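Local coordinates for cupin type-2 domain-containing protein (PDB 2OPK) that is of unknown function but belongs to the cupin family and has been put forward as a putative mannose-6-phosphate isomerase, at residues E55-V60 with A64-E69. Residues are numbered along the deposited sequence; the frame is centred on the assembly and turned at random.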
loop_
_atom_site.group_PDB
_atom_site.type_symbol
_atom_site.label_atom_id
_atom_site.label_comp_id
_atom_site.label_asym_id
_atom_site.label_seq_id
_atom_site.Cartn_x
_atom_site.Cartn_y
_atom_site.Cartn_z
ATOM N N GLU B 55 -10.607 -1.755 6.842
ATOM C CA GLU B 55 -9.990 -1.781 5.515
ATOM C C GLU B 55 -9.266 -0.461 5.286
ATOM O O GLU B 55 -9.760 0.604 5.692
ATOM C CB GLU B 55 -11.030 -2.007 4.412
ATOM C CG GLU B 55 -10.398 -2.130 3.011
ATOM C CD GLU B 55 -11.390 -2.394 1.887
ATOM O OE1 GLU B 55 -12.592 -2.658 2.185
ATOM O OE2 GLU B 55 -10.957 -2.344 0.696
ATOM N N TRP B 56 -8.084 -0.544 4.680
ATOM C CA TRP B 56 -7.286 0.606 4.268
ATOM C C TRP B 56 -7.092 0.350 2.779
ATOM O O TRP B 56 -6.631 -0.716 2.395
ATOM C CB TRP B 56 -5.946 0.658 5.030
ATOM C CG TRP B 56 -5.105 1.843 4.598
ATOM C CD1 TRP B 56 -5.109 3.087 5.146
ATOM C CD2 TRP B 56 -4.198 1.901 3.490
ATOM N NE1 TRP B 56 -4.254 3.920 4.444
ATOM C CE2 TRP B 56 -3.698 3.218 3.421
ATOM C CE3 TRP B 56 -3.748 0.967 2.553
ATOM C CZ2 TRP B 56 -2.802 3.617 2.463
ATOM C CZ3 TRP B 56 -2.840 1.376 1.601
ATOM C CH2 TRP B 56 -2.380 2.674 1.564
ATOM N N VAL B 57 -7.466 1.289 1.931
ATOM C CA VAL B 57 -7.457 1.034 0.484
ATOM C C VAL B 57 -6.982 2.257 -0.258
ATOM O O VAL B 57 -7.368 3.377 0.073
ATOM C CB VAL B 57 -8.864 0.572 -0.022
ATOM C CG1 VAL B 57 -9.979 1.624 0.276
ATOM C CG2 VAL B 57 -8.831 0.222 -1.484
HETATM N N MSE B 58 -6.134 2.034 -1.259
HETATM C CA MSE B 58 -5.556 3.102 -2.036
HETATM C C MSE B 58 -5.593 2.826 -3.530
HETATM O O MSE B 58 -5.347 1.707 -3.966
HETATM C CB MSE B 58 -4.086 3.287 -1.632
HETATM C CG MSE B 58 -3.397 4.524 -2.243
HETATM SE SE MSE B 58 -1.522 4.709 -1.636
HETATM C CE MSE B 58 -0.974 3.056 -2.043
ATOM N N VAL B 59 -5.829 3.881 -4.302
ATOM C CA VAL B 59 -5.737 3.813 -5.780
ATOM C C VAL B 59 -4.282 4.007 -6.116
ATOM O O VAL B 59 -3.683 4.982 -5.688
ATOM C CB VAL B 59 -6.558 4.911 -6.465
ATOM C CG1 VAL B 59 -6.377 4.836 -7.966
ATOM C CG2 VAL B 59 -8.057 4.796 -6.063
ATOM N N VAL B 60 -3.718 3.071 -6.867
ATOM C CA VAL B 60 -2.310 3.119 -7.263
ATOM C C VAL B 60 -2.160 3.503 -8.740
ATOM O O VAL B 60 -1.163 4.136 -9.131
ATOM C CB VAL B 60 -1.623 1.764 -6.950
ATOM C CG1 VAL B 60 -0.162 1.888 -7.050
ATOM C CG2 VAL B 60 -1.924 1.344 -5.532
ATOM N N ALA B 64 -10.977 6.528 -9.422
ATOM C CA ALA B 64 -12.224 6.032 -8.866
ATOM C C ALA B 64 -12.970 7.079 -8.049
ATOM O O ALA B 64 -12.495 8.189 -7.810
ATOM C CB ALA B 64 -11.915 4.774 -7.949
ATOM N N GLY B 65 -14.159 6.685 -7.637
ATOM C CA GLY B 65 -14.943 7.386 -6.655
ATOM C C GLY B 65 -15.461 6.341 -5.687
ATOM O O GLY B 65 -15.817 5.249 -6.105
ATOM N N ILE B 66 -15.431 6.670 -4.398
ATOM C CA ILE B 66 -15.952 5.849 -3.335
ATOM C C ILE B 66 -16.852 6.685 -2.454
ATOM O O ILE B 66 -16.488 7.790 -2.086
ATOM C CB ILE B 66 -14.840 5.283 -2.441
ATOM C CG1 ILE B 66 -14.066 4.208 -3.196
ATOM C CG2 ILE B 66 -15.425 4.677 -1.138
ATOM C CD1 ILE B 66 -13.167 3.343 -2.339
ATOM N N GLU B 67 -17.988 6.124 -2.080
ATOM C CA GLU B 67 -18.906 6.736 -1.137
ATOM C C GLU B 67 -18.974 5.981 0.199
ATOM O O GLU B 67 -19.243 4.770 0.227
ATOM C CB GLU B 67 -20.316 6.747 -1.721
ATOM C CG GLU B 67 -21.274 7.599 -0.908
ATOM C CD GLU B 67 -22.662 7.679 -1.525
ATOM O OE1 GLU B 67 -22.826 7.410 -2.740
ATOM O OE2 GLU B 67 -23.595 8.005 -0.763
ATOM N N CYS B 68 -18.753 6.699 1.293
ATOM C CA CYS B 68 -18.947 6.151 2.624
ATOM C C CYS B 68 -20.305 6.605 3.088
ATOM O O CYS B 68 -20.679 7.746 2.860
ATOM C CB CYS B 68 -17.901 6.664 3.580
ATOM S SG CYS B 68 -16.304 6.055 3.222
ATOM N N GLU B 69 -21.055 5.712 3.718
ATOM C CA GLU B 69 -22.408 6.035 4.179
ATOM C C GLU B 69 -22.366 7.197 5.164
ATOM O O GLU B 69 -21.453 7.297 5.996
ATOM C CB GLU B 69 -23.045 4.823 4.845
ATOM C CG GLU B 69 -24.557 4.904 4.911
ATOM C CD GLU B 69 -25.172 3.560 5.244
ATOM O OE1 GLU B 69 -24.766 2.991 6.290
ATOM O OE2 GLU B 69 -26.032 3.089 4.453
#
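Val57 and Val59 meet Ile66 and Ala64 across the interior of a cupin beta-barrel, on strands of two facing sheets that meet here through side chains alone. Strand 54-61 lies in the larger antiparallel sheet, between 102-109 and 81-85, whereas 64-68 is the middle strand of the smaller one. Only a short turn separates them in sequence, yet no hydrogen bond links 55-60 to 64-69. Strand 54-61 instead bonds to its sheet neighbours, Val57 to Leu83 and Met58 to Leu105, and 64-68 pairs with 75-77 and 91-96.

The backbones spread apart from the turn: the CA atoms of Val59 and Ala64 are 7.5 Å apart, those of Val57 and Ile66 10.5 Å. Side-chain size follows this wedge, with the small methyl of Ala64 at the narrow end and the longer Ile66 at the wider one. All four side chains leave the backbone toward the opposing strand, and all four residues are buried. Trp104 of strand 102-109 packs on Val57, Val59 and Ala64, while Ile66 also touches Leu83 and His91. An unidentified bound molecule, probably from the crystallisation liquor, lies about 5 Å from the side chain of Val57 and may mark a pocket in the barrel.

The apolar touches are light, with methyl against methyl. Near the turn, Val59 CG2 lies 4.3 Å from Ala64 CB. Further along, Ile66 is extended, its CD1 trans to CA (chi2 -166°), and this terminal methyl reaches into the wider gap, where it lies 4.5 Å from Val57 CG1.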